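Local coordinates for protein type II secretion ATPase XpsE (Xanthomonas campestris, PDB 2D28) that belongs to the type II secretion ATPases and is represented by its N-terminal domain, a helical bundle joined to a small three-stranded alpha-beta module, at residues E7-V11 with G38-L42; H54-C58 with A111-D115; E82-L86 with V122-L128; G104-I110 with P129-G135. The protein carries 1 engineered substitution. All coordinates share one frame; numbering follows the deposited sequence.

Two regions of the fold are sampled. Interaction 1 pairs helices 6-16 and 39-45 and closes along the chain before the others open, whereas the segments of interactions 2, 3 and 4 alternate. Interaction 2 joins helix 51-62 to the loop between strand 105-110 and helix 116-126; it touches interaction 1 through I10, L40 and Y114, and interaction 4 through A55, P113 and V134, and these contacts make it the junction of the helical region and the alpha-beta part. Interactions 3 and 4, with centres about 12 Å apart, share the unit of strand 105-110, helix 116-126 and strand 130-134. Interactions 1 and 3 lie on opposite sides of the chain's centre, about 26 Å between centres.

Interaction 1. Residues E7-V11 with G38-L42; sequences ETRIV and GLLAL
Helix 6-16 meets the first turn of helix 39-45 here through apolar side chains with one water bridge at the edge, E7, I10 and V11 facing L39 and L40. The buried surface is modest, 261 Å² for both sides together, and L40 supplies the largest share. Its two methyls divide the work. CD1 reaches E7 CG at 3.8 Å, a contact in which the two chains run past each other in opposite directions, while CD2 lies 3.9 Å from V11 CG2. I10 comes in across L40 at about a right angle, its CG2 sitting 3.9 Å from L40 CD1 and only slightly farther from CD2. V11 CG2 also spans to the neighbouring leucine, 4.1 Å from L39 CD2.

The reach of E7 follows from its torsions: with CG trans to the backbone N (chi1 -179°) and the chain extended beyond, the carboxylate arrives over the start of the partner helix, OE2 lying 3.6 Å from L39 CB. A water accepts from L39 N at 2.7 Å, and donates to E7 OE1 in a weak bond. G38 is the N-cap, so this water serves an amide of the first helical turn. Beyond the pair, I10 packs on T57, C58 and V61 of helix 51-62, and I10 and L40 both touch Y114 in the loop that follows strand 105-110.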
loop_
_atom_site.group_PDB
_atom_site.type_symbol
_atom_site.label_atom_id
_atom_site.label_comp_id
_atom_site.label_asym_id
_atom_site.label_seq_id
_atom_site.Cartn_x
_atom_site.Cartn_y
_atom_site.Cartn_z
ATOM N N GLU A 7 1.186 11.850 -1.160
ATOM C CA GLU A 7 0.764 11.646 -2.554
ATOM C C GLU A 7 1.412 12.599 -3.575
ATOM O O GLU A 7 1.845 12.152 -4.655
ATOM C CB GLU A 7 -0.775 11.738 -2.677
ATOM C CG GLU A 7 -1.264 11.503 -4.087
ATOM C CD GLU A 7 -2.732 11.891 -4.256
ATOM O OE1 GLU A 7 -3.565 11.069 -3.815
ATOM O OE2 GLU A 7 -3.009 12.999 -4.814
ATOM N N THR A 8 1.466 13.887 -3.250
ATOM C CA THR A 8 2.117 14.884 -4.091
ATOM C C THR A 8 3.628 14.604 -4.280
ATOM O O THR A 8 4.135 14.717 -5.383
ATOM C CB THR A 8 1.902 16.260 -3.505
ATOM O OG1 THR A 8 0.503 16.578 -3.550
ATOM C CG2 THR A 8 2.563 17.385 -4.345
ATOM N N ARG A 9 4.298 14.160 -3.222
ATOM C CA ARG A 9 5.734 13.948 -3.286
ATOM C C ARG A 9 5.957 12.699 -4.110
ATOM O O ARG A 9 6.965 12.554 -4.789
ATOM C CB ARG A 9 6.298 13.773 -1.862
ATOM C CG ARG A 9 6.318 15.069 -1.030
ATOM C CD ARG A 9 7.657 15.109 -0.149
ATOM N NE ARG A 9 7.254 14.383 0.946
ATOM C CZ ARG A 9 7.804 13.471 1.715
ATOM N NH1 ARG A 9 9.071 13.089 1.847
ATOM N NH2 ARG A 9 6.899 12.964 2.511
ATOM N N ILE A 10 5.047 11.737 -3.998
ATOM C CA ILE A 10 5.147 10.482 -4.762
ATOM C C ILE A 10 4.920 10.762 -6.290
ATOM O O ILE A 10 5.668 10.273 -7.124
ATOM C CB ILE A 10 4.181 9.387 -4.225
ATOM C CG1 ILE A 10 4.678 8.903 -2.881
ATOM C CG2 ILE A 10 4.129 8.221 -5.161
ATOM C CD1 ILE A 10 3.710 8.147 -2.004
ATOM N N VAL A 11 3.884 11.486 -6.617
ATOM C CA VAL A 11 3.687 11.920 -7.984
ATOM C C VAL A 11 4.901 12.669 -8.532
ATOM O O VAL A 11 5.350 12.402 -9.632
ATOM C CB VAL A 11 2.428 12.803 -8.121
ATOM C CG1 VAL A 11 2.327 13.390 -9.541
ATOM C CG2 VAL A 11 1.208 11.988 -7.865
ATOM N N GLY A 38 -8.506 8.230 -5.845
ATOM C CA GLY A 38 -7.334 9.069 -5.654
ATOM C C GLY A 38 -6.540 9.216 -6.949
ATOM O O GLY A 38 -6.740 8.474 -7.900
ATOM N N LEU A 39 -5.617 10.160 -6.971
ATOM C CA LEU A 39 -4.831 10.405 -8.181
ATOM C C LEU A 39 -3.979 9.179 -8.488
ATOM O O LEU A 39 -3.979 8.687 -9.634
ATOM C CB LEU A 39 -3.977 11.691 -8.068
ATOM C CG LEU A 39 -3.035 11.998 -9.235
ATOM C CD1 LEU A 39 -3.800 11.927 -10.589
ATOM C CD2 LEU A 39 -2.436 13.351 -9.023
ATOM N N LEU A 40 -3.264 8.653 -7.492
ATOM C CA LEU A 40 -2.355 7.555 -7.781
ATOM C C LEU A 40 -3.121 6.261 -8.177
ATOM O O LEU A 40 -2.721 5.513 -9.048
ATOM C CB LEU A 40 -1.472 7.252 -6.573
ATOM C CG LEU A 40 -0.381 8.310 -6.339
ATOM C CD1 LEU A 40 0.217 8.132 -4.956
ATOM C CD2 LEU A 40 0.715 8.174 -7.415
ATOM N N ALA A 41 -4.214 6.025 -7.481
ATOM C CA ALA A 41 -5.274 5.039 -7.893
ATOM C C ALA A 41 -5.700 5.187 -9.334
ATOM O O ALA A 41 -5.716 4.211 -10.043
ATOM C CB ALA A 41 -6.524 5.205 -6.950
ATOM N N LEU A 42 -5.980 6.399 -9.790
ATOM C CA LEU A 42 -6.486 6.607 -11.137
ATOM C C LEU A 42 -5.388 6.299 -12.159
ATOM O O LEU A 42 -5.648 5.608 -13.149
ATOM C CB LEU A 42 -6.976 8.014 -11.319
ATOM C CG LEU A 42 -7.569 8.374 -12.673
ATOM C CD1 LEU A 42 -8.817 7.523 -12.918
ATOM C CD2 LEU A 42 -7.880 9.844 -12.712
HETATM O O HOH W 1 -5.654 12.175 -5.183
#

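Interaction 2. Residues H54-C58 with A111-D115; sequences HAETC and ADPYD
D112 OD1 is gripped from two quarters: H54 NE2 donates to it at 2.8 Å, and R137, at the start of helix 137-147, forms a salt bridge with the same oxygen. The histidine bond is fairly straight, 157° at the hydrogen, and meets the oxygen nearly in line with its C-O bond. Imidazole and carboxylate planes are only 13° apart, although the oxygen stands somewhat off the ring plane. The arginine would probably favour the ionised carboxylate. This His-carboxylate pair fastens helix 51-62 to a type I turn, D112 to D115, which leads from strand 105-110 into helix 116-126, with D115 as the N-cap of that helix.

The turn also brings Y114 in beside the histidine. Its chi1 of 57° sets the ring between its own backbone N and carbonyl carbon, and the two rings meet rim to rim, H54 CE1 lying 3.5 Å from Y114 CE2. C58 SG approaches the tyrosine edge as well, 3.8 Å from CD2, in a sulfur-aromatic contact. The exact placing of H54 CE1 and C58 SG is somewhat doubtful, because the model sets them too close together. Nearby, C58 CB rests 3.7 Å from P113 CG, and that proline packs in turn on L64 and V134.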
loop_
_atom_site.group_PDB
_atom_site.type_symbol
_atom_site.label_atom_id
_atom_site.label_comp_id
_atom_site.label_asym_id
_atom_site.label_seq_id
_atom_site.Cartn_x
_atom_site.Cartn_y
_atom_site.Cartn_z
ATOM N N HIS A 54 4.823 2.142 -8.679
ATOM C CA HIS A 54 4.001 2.655 -7.576
ATOM C C HIS A 54 4.624 2.279 -6.227
ATOM O O HIS A 54 4.982 3.177 -5.401
ATOM C CB HIS A 54 2.542 2.213 -7.681
ATOM C CG HIS A 54 1.726 2.650 -6.495
ATOM N ND1 HIS A 54 2.253 3.436 -5.500
ATOM C CD2 HIS A 54 0.453 2.432 -6.135
ATOM C CE1 HIS A 54 1.335 3.662 -4.576
ATOM N NE2 HIS A 54 0.247 3.026 -4.912
ATOM N N ALA A 55 4.798 0.987 -5.994
ATOM C CA ALA A 55 5.421 0.464 -4.757
ATOM C C ALA A 55 6.787 1.095 -4.506
ATOM O O ALA A 55 7.115 1.593 -3.380
ATOM C CB ALA A 55 5.561 -1.084 -4.815
ATOM N N GLU A 56 7.643 1.045 -5.531
ATOM C CA GLU A 56 8.967 1.626 -5.416
ATOM C C GLU A 56 9.051 3.043 -4.914
ATOM O O GLU A 56 9.854 3.392 -3.978
ATOM C CB GLU A 56 9.658 1.611 -6.796
ATOM C CG GLU A 56 11.125 2.048 -6.718
ATOM C CD GLU A 56 12.086 0.888 -6.513
ATOM O OE1 GLU A 56 11.592 -0.251 -6.210
ATOM O OE2 GLU A 56 13.322 1.117 -6.680
ATOM N N THR A 57 8.216 3.875 -5.532
ATOM C CA THR A 57 8.201 5.266 -5.250
ATOM C C THR A 57 7.613 5.564 -3.863
ATOM O O THR A 57 8.110 6.442 -3.173
ATOM C CB THR A 57 7.461 5.992 -6.365
ATOM O OG1 THR A 57 8.094 5.595 -7.591
ATOM C CG2 THR A 57 7.722 7.518 -6.236
ATOM N N CYS A 58 6.502 4.896 -3.517
ATOM C CA CYS A 58 5.948 4.977 -2.171
ATOM C C CYS A 58 7.057 4.678 -1.146
ATOM O O CYS A 58 7.260 5.422 -0.195
ATOM C CB CYS A 58 4.813 3.966 -2.017
ATOM S SG CYS A 58 3.314 4.469 -2.809
ATOM N N ALA A 111 -0.235 -1.664 0.184
ATOM C CA ALA A 111 -0.055 -1.135 -1.189
ATOM C C ALA A 111 0.083 0.368 -1.277
ATOM O O ALA A 111 0.887 0.899 -2.116
ATOM C CB ALA A 111 -1.148 -1.650 -2.175
ATOM N N ASP A 112 -0.692 1.041 -0.418
ATOM C CA ASP A 112 -0.852 2.479 -0.435
ATOM C C ASP A 112 -0.481 3.099 0.910
ATOM O O ASP A 112 -1.320 3.617 1.625
ATOM C CB ASP A 112 -2.257 2.866 -0.853
ATOM C CG ASP A 112 -2.647 2.338 -2.229
ATOM O OD1 ASP A 112 -1.802 2.296 -3.177
ATOM O OD2 ASP A 112 -3.806 1.965 -2.451
ATOM N N PRO A 113 0.798 3.127 1.223
ATOM C CA PRO A 113 1.261 3.635 2.538
ATOM C C PRO A 113 1.162 5.123 2.787
ATOM O O PRO A 113 1.404 5.530 3.925
ATOM C CB PRO A 113 2.697 3.144 2.594
ATOM C CG PRO A 113 3.118 3.145 1.179
ATOM C CD PRO A 113 1.923 2.634 0.414
ATOM N N TYR A 114 0.803 5.889 1.774
ATOM C CA TYR A 114 0.464 7.297 1.877
ATOM C C TYR A 114 -0.985 7.541 2.370
ATOM O O TYR A 114 -1.348 8.685 2.566
ATOM C CB TYR A 114 0.613 7.964 0.509
ATOM C CG TYR A 114 -0.196 7.353 -0.573
ATOM C CD1 TYR A 114 -1.509 7.713 -0.790
ATOM C CD2 TYR A 114 0.368 6.341 -1.385
ATOM C CE1 TYR A 114 -2.244 7.105 -1.818
ATOM C CE2 TYR A 114 -0.326 5.733 -2.354
ATOM C CZ TYR A 114 -1.625 6.084 -2.566
ATOM O OH TYR A 114 -2.309 5.409 -3.533
ATOM N N ASP A 115 -1.796 6.480 2.526
ATOM C CA ASP A 115 -3.220 6.636 2.812
ATOM C C ASP A 115 -3.420 6.596 4.335
ATOM O O ASP A 115 -3.576 5.534 4.930
ATOM C CB ASP A 115 -4.022 5.546 2.078
ATOM C CG ASP A 115 -5.506 5.739 2.205
ATOM O OD1 ASP A 115 -5.943 6.480 3.137
ATOM O OD2 ASP A 115 -6.242 5.116 1.430
#

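Interaction 3. Residues E82-L86 with V122-L128; sequences EVQGL and VRLATGL
Two backbone acceptors, Q84 O and A125 O, stand only 3.3 Å apart where the loop 82-86 crosses the end of helix 116-126, and the polar links between the segments run through water instead. Q84 O is also approached by T126 CA at 3.4 Å in a CA-H...O contact. One water donates to both E82 OE1 and T126 O while accepting from Q84 N at 2.8 Å; a second water donates to the same carboxylate oxygen and T126 O, giving E82 a doubled solvent bridge to the helix end.

Apolar groups close the other flank. T126 CG2 lies 4.0 Å from V83 CG1, the two side chains running the same way, and 3.9 Å from L86 CG, while L86 CD2 reaches A125 CB at 4.1 Å. The chi1 of T126, 55°, sets this methyl anti to the carbonyl carbon, facing loop 82-86, and puts OG1 between the backbone N and the carbonyl carbon. OG1 thereby donates back to V122 O at 2.7 Å, from the face of that carbonyl opposite to T126 N. It also accepts from L128 N, forming an ST turn that, with G127 at positive phi, carries the chain off the helix of a beta-alpha-beta crossover into strand 130-134.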
loop_
_atom_site.group_PDB
_atom_site.type_symbol
_atom_site.label_atom_id
_atom_site.label_comp_id
_atom_site.label_asym_id
_atom_site.label_seq_id
_atom_site.Cartn_x
_atom_site.Cartn_y
_atom_site.Cartn_z
ATOM N N GLU A 82 -3.587 -12.306 18.455
ATOM C CA GLU A 82 -4.793 -12.413 17.640
ATOM C C GLU A 82 -4.636 -12.075 16.144
ATOM O O GLU A 82 -3.849 -12.751 15.372
ATOM C CB GLU A 82 -5.820 -11.452 18.255
ATOM C CG GLU A 82 -5.456 -9.974 18.135
ATOM C CD GLU A 82 -5.565 -9.191 19.437
ATOM O OE1 GLU A 82 -5.004 -8.052 19.492
ATOM O OE2 GLU A 82 -6.239 -9.695 20.387
ATOM N N VAL A 83 -5.619 -11.256 15.742
ATOM C CA VAL A 83 -5.557 -9.879 15.144
ATOM C C VAL A 83 -7.040 -9.507 14.979
ATOM O O VAL A 83 -7.761 -10.205 14.305
ATOM C CB VAL A 83 -4.824 -9.709 13.815
ATOM C CG1 VAL A 83 -5.226 -8.381 13.156
ATOM C CG2 VAL A 83 -3.354 -9.699 14.055
ATOM N N GLN A 84 -7.500 -8.455 15.647
ATOM C CA GLN A 84 -8.916 -8.073 15.667
ATOM C C GLN A 84 -9.202 -6.937 14.749
ATOM O O GLN A 84 -8.368 -6.070 14.532
ATOM C CB GLN A 84 -9.354 -7.474 17.038
ATOM C CG GLN A 84 -8.903 -8.180 18.250
ATOM C CD GLN A 84 -9.436 -9.610 18.368
ATOM O OE1 GLN A 84 -9.572 -10.321 17.357
ATOM N NE2 GLN A 84 -9.686 -10.054 19.616
ATOM N N GLY A 85 -10.447 -6.887 14.321
ATOM C CA GLY A 85 -11.025 -5.683 13.804
ATOM C C GLY A 85 -10.860 -5.537 12.339
ATOM O O GLY A 85 -11.396 -4.598 11.817
ATOM N N LEU A 86 -10.180 -6.475 11.665
ATOM C CA LEU A 86 -9.981 -6.429 10.216
ATOM C C LEU A 86 -10.716 -7.579 9.552
ATOM O O LEU A 86 -10.349 -8.739 9.715
ATOM C CB LEU A 86 -8.472 -6.530 9.846
ATOM C CG LEU A 86 -7.537 -5.467 10.485
ATOM C CD1 LEU A 86 -6.151 -5.537 9.908
ATOM C CD2 LEU A 86 -8.112 -4.054 10.323
ATOM N N VAL A 122 -6.616 0.980 10.581
ATOM C CA VAL A 122 -6.006 -0.257 11.015
ATOM C C VAL A 122 -5.503 -0.095 12.439
ATOM O O VAL A 122 -5.708 -0.997 13.317
ATOM C CB VAL A 122 -4.887 -0.697 10.012
ATOM C CG1 VAL A 122 -4.129 -1.827 10.548
ATOM C CG2 VAL A 122 -5.531 -1.056 8.686
ATOM N N ARG A 123 -4.917 1.056 12.712
ATOM C CA ARG A 123 -4.337 1.323 14.040
ATOM C C ARG A 123 -5.475 1.238 15.090
ATOM O O ARG A 123 -5.348 0.587 16.169
ATOM C CB ARG A 123 -3.675 2.739 14.085
ATOM C CG ARG A 123 -2.335 2.904 13.409
ATOM C CD ARG A 123 -1.834 4.289 13.287
ATOM N NE ARG A 123 -1.682 4.871 14.610
ATOM C CZ ARG A 123 -2.014 6.097 14.990
ATOM N NH1 ARG A 123 -2.465 7.014 14.169
ATOM N NH2 ARG A 123 -1.874 6.392 16.280
ATOM N N LEU A 124 -6.609 1.866 14.763
ATOM C CA LEU A 124 -7.742 1.937 15.707
ATOM C C LEU A 124 -8.420 0.567 15.871
ATOM O O LEU A 124 -8.760 0.145 17.006
ATOM C CB LEU A 124 -8.795 2.944 15.240
ATOM C CG LEU A 124 -10.010 3.134 16.204
ATOM C CD1 LEU A 124 -9.534 3.672 17.621
ATOM C CD2 LEU A 124 -11.020 4.139 15.638
ATOM N N ALA A 125 -8.598 -0.134 14.757
ATOM C CA ALA A 125 -9.331 -1.409 14.789
ATOM C C ALA A 125 -8.526 -2.496 15.481
ATOM O O ALA A 125 -9.115 -3.341 16.199
ATOM C CB ALA A 125 -9.740 -1.863 13.399
ATOM N N THR A 126 -7.195 -2.506 15.297
ATOM C CA THR A 126 -6.394 -3.605 15.869
ATOM C C THR A 126 -5.954 -3.262 17.260
ATOM O O THR A 126 -5.724 -4.145 18.100
ATOM C CB THR A 126 -5.121 -3.932 15.024
ATOM O OG1 THR A 126 -4.334 -2.722 14.861
ATOM C CG2 THR A 126 -5.474 -4.393 13.582
ATOM N N GLY A 127 -5.828 -1.980 17.524
ATOM C CA GLY A 127 -5.199 -1.518 18.742
ATOM C C GLY A 127 -3.724 -1.877 18.876
ATOM O O GLY A 127 -3.195 -1.806 19.974
ATOM N N LEU A 128 -3.064 -2.206 17.770
ATOM C CA LEU A 128 -1.643 -2.622 17.763
ATOM C C LEU A 128 -0.774 -1.596 17.093
ATOM O O LEU A 128 -1.195 -0.933 16.129
ATOM C CB LEU A 128 -1.435 -3.961 17.033
ATOM C CG LEU A 128 -2.053 -5.151 17.792
ATOM C CD1 LEU A 128 -2.045 -6.401 16.967
ATOM C CD2 LEU A 128 -1.366 -5.453 19.171
HETATM O O HOH W 2 -5.833 -6.896 17.225
HETATM O O HOH W 3 -5.073 -5.064 20.664
#

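Interaction 4. Residues G104-I110 with P129-G135; sequences GRLDLWI and PLLLHVG
R105 presents one face of its guanidinium to L131, CD1 standing 3.7 Å from the plane, over its centre, and the two side chains cross at about a right angle. The bend at chi3 (72°) turns the group back toward the neighbouring strand, where NH2 donates to L130 O at 2.8 Å and NE adds a weak bond to the same oxygen. On the sheet face carrying L106, L108 and I110, leucines lie alongside their neighbours and point the same way: L106 CD2 meets L130 CD2 at 4.0 Å, and L108 CD2 meets L132 CD2 at 3.9 Å.

These strands are the two parallel arms of a beta-alpha-beta unit whose connecting helix 116-126 covers that face through I119 and V122. Backbone bonds alternate between them, as in L108 N to L131 O at 2.9 Å and 174°, and the two strand segments run parallel, their directions 22° from each other.

The reverse face is more polar. D107 runs beside L131, with OD1 3.4 Å from L131 CD2, and its carboxylate is salt-bridged to R102. W109 turns its ring edge to H133 O, 3.3 Å from CD1, while NE1 comes within 3.1 Å of G135 CA and is hydrogen-bonded to V67 O.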
loop_
_atom_site.group_PDB
_atom_site.type_symbol
_atom_site.label_atom_id
_atom_site.label_comp_id
_atom_site.label_asym_id
_atom_site.label_seq_id
_atom_site.Cartn_x
_atom_site.Cartn_y
_atom_site.Cartn_z
ATOM N N GLY A 104 6.305 -6.659 19.626
ATOM C CA GLY A 104 5.170 -5.873 19.980
ATOM C C GLY A 104 4.568 -5.005 18.883
ATOM O O GLY A 104 3.686 -4.156 19.151
ATOM N N ARG A 105 5.017 -5.219 17.657
ATOM C CA ARG A 105 4.415 -4.591 16.491
ATOM C C ARG A 105 3.838 -5.564 15.458
ATOM O O ARG A 105 4.378 -6.629 15.153
ATOM C CB ARG A 105 5.420 -3.673 15.818
ATOM C CG ARG A 105 6.081 -2.695 16.783
ATOM C CD ARG A 105 7.075 -1.717 16.122
ATOM N NE ARG A 105 6.454 -0.684 15.314
ATOM C CZ ARG A 105 7.072 0.441 14.931
ATOM N NH1 ARG A 105 8.307 0.625 15.257
ATOM N NH2 ARG A 105 6.432 1.387 14.244
ATOM N N LEU A 106 2.751 -5.141 14.864
ATOM C CA LEU A 106 2.114 -5.847 13.769
ATOM C C LEU A 106 2.739 -5.468 12.444
ATOM O O LEU A 106 2.673 -4.293 12.027
ATOM C CB LEU A 106 0.596 -5.526 13.785
ATOM C CG LEU A 106 -0.219 -6.354 12.802
ATOM C CD1 LEU A 106 -0.355 -7.830 13.361
ATOM C CD2 LEU A 106 -1.568 -5.681 12.648
ATOM N N ASP A 107 3.314 -6.463 11.747
ATOM C CA ASP A 107 3.827 -6.273 10.437
ATOM C C ASP A 107 2.658 -6.200 9.448
ATOM O O ASP A 107 1.861 -7.154 9.346
ATOM C CB ASP A 107 4.809 -7.323 10.010
ATOM C CG ASP A 107 6.060 -7.337 10.829
ATOM O OD1 ASP A 107 6.753 -6.296 10.944
ATOM O OD2 ASP A 107 6.432 -8.355 11.432
ATOM N N LEU A 108 2.539 -5.075 8.749
ATOM C CA LEU A 108 1.464 -4.888 7.784
ATOM C C LEU A 108 2.033 -4.598 6.431
ATOM O O LEU A 108 2.691 -3.569 6.209
ATOM C CB LEU A 108 0.561 -3.742 8.246
ATOM C CG LEU A 108 -0.713 -3.523 7.441
ATOM C CD1 LEU A 108 -1.677 -4.602 7.870
ATOM C CD2 LEU A 108 -1.361 -2.128 7.603
ATOM N N TRP A 109 1.717 -5.473 5.501
ATOM C CA TRP A 109 2.045 -5.306 4.117
ATOM C C TRP A 109 0.992 -4.392 3.473
ATOM O O TRP A 109 -0.229 -4.708 3.515
ATOM C CB TRP A 109 2.025 -6.690 3.487
ATOM C CG TRP A 109 2.885 -6.927 2.333
ATOM C CD1 TRP A 109 3.911 -6.106 1.861
ATOM C CD2 TRP A 109 2.845 -8.045 1.433
ATOM N NE1 TRP A 109 4.483 -6.673 0.762
ATOM C CE2 TRP A 109 3.848 -7.853 0.478
ATOM C CE3 TRP A 109 1.997 -9.146 1.285
ATOM C CZ2 TRP A 109 4.062 -8.744 -0.576
ATOM C CZ3 TRP A 109 2.242 -10.040 0.252
ATOM C CH2 TRP A 109 3.244 -9.812 -0.675
ATOM N N ILE A 110 1.424 -3.310 2.820
ATOM C CA ILE A 110 0.469 -2.295 2.407
ATOM C C ILE A 110 0.791 -1.783 1.026
ATOM O O ILE A 110 2.017 -1.539 0.703
ATOM C CB ILE A 110 0.437 -1.154 3.514
ATOM C CG1 ILE A 110 -0.567 -0.080 3.210
ATOM C CG2 ILE A 110 1.851 -0.558 3.682
ATOM C CD1 ILE A 110 -0.925 0.783 4.347
ATOM N N PRO A 129 0.451 -1.440 17.581
ATOM C CA PRO A 129 1.406 -0.606 16.850
ATOM C C PRO A 129 1.819 -1.344 15.567
ATOM O O PRO A 129 1.906 -2.561 15.561
ATOM C CB PRO A 129 2.532 -0.357 17.831
ATOM C CG PRO A 129 2.384 -1.309 18.965
ATOM C CD PRO A 129 0.976 -1.932 18.871
ATOM N N LEU A 130 1.902 -0.616 14.457
ATOM C CA LEU A 130 2.175 -1.180 13.145
ATOM C C LEU A 130 3.617 -0.973 12.746
ATOM O O LEU A 130 4.216 0.067 13.097
ATOM C CB LEU A 130 1.311 -0.469 12.080
ATOM C CG LEU A 130 -0.224 -0.405 12.412
ATOM C CD1 LEU A 130 -1.002 0.201 11.273
ATOM C CD2 LEU A 130 -0.819 -1.776 12.672
ATOM N N LEU A 131 4.117 -1.910 11.942
ATOM C CA LEU A 131 5.322 -1.715 11.149
ATOM C C LEU A 131 4.899 -1.922 9.700
ATOM O O LEU A 131 4.436 -2.973 9.333
ATOM C CB LEU A 131 6.420 -2.709 11.550
ATOM C CG LEU A 131 7.878 -2.438 11.167
ATOM C CD1 LEU A 131 8.429 -1.179 11.830
ATOM C CD2 LEU A 131 8.710 -3.632 11.554
ATOM N N LEU A 132 5.015 -0.866 8.896
ATOM C CA LEU A 132 4.559 -0.870 7.540
ATOM C C LEU A 132 5.614 -1.387 6.572
ATOM O O LEU A 132 6.757 -1.016 6.645
ATOM C CB LEU A 132 4.132 0.523 7.100
ATOM C CG LEU A 132 2.934 1.102 7.899
ATOM C CD1 LEU A 132 2.664 2.535 7.415
ATOM C CD2 LEU A 132 1.756 0.141 7.769
ATOM N N HIS A 133 5.191 -2.267 5.659
ATOM C CA HIS A 133 6.049 -2.779 4.603
ATOM C C HIS A 133 5.335 -2.646 3.276
ATOM O O HIS A 133 4.159 -3.078 3.147
ATOM C CB HIS A 133 6.304 -4.259 4.850
ATOM C CG HIS A 133 6.912 -4.574 6.184
ATOM N ND1 HIS A 133 6.203 -5.130 7.215
ATOM C CD2 HIS A 133 8.191 -4.539 6.604
ATOM C CE1 HIS A 133 7.009 -5.310 8.258
ATOM N NE2 HIS A 133 8.213 -4.909 7.920
ATOM N N VAL A 134 5.964 -2.010 2.310
ATOM C CA VAL A 134 5.298 -1.741 1.038
ATOM C C VAL A 134 5.394 -3.026 0.163
ATOM O O VAL A 134 6.438 -3.718 0.084
ATOM C CB VAL A 134 5.922 -0.530 0.295
ATOM C CG1 VAL A 134 5.163 -0.181 -1.012
ATOM C CG2 VAL A 134 6.121 0.698 1.260
ATOM N N GLY A 135 4.299 -3.347 -0.458
ATOM C CA GLY A 135 4.208 -4.467 -1.396
ATOM C C GLY A 135 3.413 -4.084 -2.635
ATOM O O GLY A 135 2.618 -3.127 -2.672
#